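Local atomic coordinates of organic hydroperoxide resistance protein OHRB (Bacillus subtilis, PDB entry 2BJO), a protein that takes part in the resistance of the bacterium to organic hydroperoxides, as a stress-response member of the OsmC/Ohr family. Residues I18-D22 with G23-F27. The protein carries 3 engineered substitutions. Sequence-based numbering, arbitrary orientation.
Sequences ITSDD and GVLDF
S20 and L25 meet across the closed end of the beta hairpin formed by strands 17-20 and 26-28. A type I turn runs from S20 to G23. A hydrogen bond from G23 N to S20 O closes it, with the donor well above the carbonyl plane. G23 has positive phi (77°), which suits glycine.

S20 CB lies 3.9 Å from L25 CB. OG sits between the backbone N and the carbonyl carbon (chi1 63°), which points it at L25 N. There S20 OG accepts a hydrogen bond from L25 N at 2.8 Å, nearly straight at 165°. S20 OG donates to D22 OD1 at 2.6 Å, nearly along the carboxylate C-O axis. D22 OD1 also accepts a hydrogen bond from V24 N, from above the carboxylate plane. Two bonds from within the hairpin thus grip this oxygen and should limit rotation of the carboxylate. Q46 of the second subunit adds a weak hydrogen bond to it. V24 CG2 rests against D22 CG.

Where the strands begin to pair, S20 N donates to L25 O. I18 and F27 form an antiparallel hydrogen-bonded pair, and T19 and D26 a non-hydrogen-bonded one. T19 and D26 lie side by side on one face; D26 OD2 is hydrogen-bonded to H17. On the other face, I18 CG1 packs on F27 CB at 4.0 Å. I18 also touches V8 and A10 of strand 4-11, the hairpin's neighbour in the antiparallel sheet. F27 packs on L25 of the second subunit. I18 CD1 reaches the F27 ring obliquely, 4.0 Å from F27 CD1.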
loop_
_atom_site.group_PDB
_atom_site.type_symbol
_atom_site.label_atom_id
_atom_site.label_comp_id
_atom_site.label_asym_id
_atom_site.label_seq_id
_atom_site.Cartn_x
_atom_site.Cartn_y
_atom_site.Cartn_z
ATOM N N ILE A 18 -9.010 -2.116 -10.430
ATOM C CA ILE A 18 -8.763 -0.862 -9.739
ATOM C C ILE A 18 -8.600 0.247 -10.766
ATOM O O ILE A 18 -7.904 0.073 -11.778
ATOM C CB ILE A 18 -7.516 -0.852 -8.807
ATOM C CG1 ILE A 18 -6.280 -1.453 -9.488
ATOM C CG2 ILE A 18 -7.820 -1.551 -7.489
ATOM C CD1 ILE A 18 -5.002 -1.174 -8.732
ATOM N N THR A 19 -9.263 1.368 -10.496
ATOM C CA THR A 19 -9.025 2.574 -11.275
ATOM C C THR A 19 -8.843 3.763 -10.328
ATOM O O THR A 19 -9.711 4.065 -9.505
ATOM C CB THR A 19 -10.168 2.816 -12.283
ATOM O OG1 THR A 19 -10.403 1.597 -12.979
ATOM C CG2 THR A 19 -9.763 3.836 -13.340
ATOM N N SER A 20 -7.702 4.447 -10.413
ATOM C CA SER A 20 -7.521 5.646 -9.592
ATOM C C SER A 20 -8.503 6.703 -10.145
ATOM O O SER A 20 -8.944 6.650 -11.300
ATOM C CB SER A 20 -6.061 6.083 -9.522
ATOM O OG SER A 20 -5.558 6.453 -10.797
ATOM N N ASP A 21 -8.869 7.643 -9.276
ATOM C CA ASP A 21 -9.671 8.802 -9.622
ATOM C C ASP A 21 -9.098 9.510 -10.846
ATOM O O ASP A 21 -9.888 9.883 -11.706
ATOM C CB ASP A 21 -9.811 9.775 -8.439
ATOM C CG ASP A 21 -8.510 10.445 -7.985
ATOM O OD1 ASP A 21 -7.367 10.009 -8.293
ATOM O OD2 ASP A 21 -8.662 11.454 -7.251
ATOM N N ASP A 22 -7.767 9.659 -10.919
ATOM C CA ASP A 22 -7.090 10.348 -12.035
ATOM C C ASP A 22 -6.713 9.468 -13.231
ATOM O O ASP A 22 -6.115 9.976 -14.172
ATOM C CB ASP A 22 -5.843 11.097 -11.526
ATOM C CG ASP A 22 -4.782 10.205 -10.904
ATOM O OD1 ASP A 22 -4.848 8.956 -10.943
ATOM O OD2 ASP A 22 -3.847 10.816 -10.334
ATOM N N GLY A 23 -7.033 8.179 -13.181
ATOM C CA GLY A 23 -6.731 7.212 -14.216
ATOM C C GLY A 23 -5.291 6.718 -14.282
ATOM O O GLY A 23 -4.976 5.844 -15.087
ATOM N N VAL A 24 -4.393 7.251 -13.461
ATOM C CA VAL A 24 -2.972 6.890 -13.457
ATOM C C VAL A 24 -2.893 5.395 -13.165
ATOM O O VAL A 24 -2.150 4.699 -13.864
ATOM C CB VAL A 24 -2.132 7.770 -12.504
ATOM C CG1 VAL A 24 -0.722 7.215 -12.372
ATOM C CG2 VAL A 24 -2.098 9.225 -12.968
ATOM N N LEU A 25 -3.660 4.906 -12.191
ATOM C CA LEU A 25 -3.722 3.451 -11.917
ATOM C C LEU A 25 -4.939 2.776 -12.558
ATOM O O LEU A 25 -6.087 3.147 -12.335
ATOM C CB LEU A 25 -3.704 3.164 -10.409
ATOM C CG LEU A 25 -2.570 3.774 -9.583
ATOM C CD1 LEU A 25 -2.663 3.371 -8.090
ATOM C CD2 LEU A 25 -1.167 3.466 -10.113
ATOM N N ASP A 26 -4.735 1.772 -13.400
ATOM C CA ASP A 26 -5.889 1.193 -14.101
ATOM C C ASP A 26 -5.512 -0.262 -14.354
ATOM O O ASP A 26 -4.839 -0.540 -15.323
ATOM C CB ASP A 26 -6.199 1.977 -15.372
ATOM C CG ASP A 26 -7.560 1.661 -15.966
ATOM O OD1 ASP A 26 -7.849 2.260 -17.014
ATOM O OD2 ASP A 26 -8.362 0.865 -15.433
ATOM N N PHE A 27 -5.908 -1.170 -13.472
ATOM C CA PHE A 27 -5.437 -2.544 -13.551
ATOM C C PHE A 27 -6.461 -3.535 -13.058
ATOM O O PHE A 27 -7.215 -3.255 -12.126
ATOM C CB PHE A 27 -4.217 -2.855 -12.656
ATOM C CG PHE A 27 -3.035 -1.974 -12.877
ATOM C CD1 PHE A 27 -2.880 -0.808 -12.143
ATOM C CD2 PHE A 27 -2.075 -2.317 -13.824
ATOM C CE1 PHE A 27 -1.771 0.011 -12.357
ATOM C CE2 PHE A 27 -0.961 -1.519 -14.067
ATOM C CZ PHE A 27 -0.821 -0.348 -13.327
#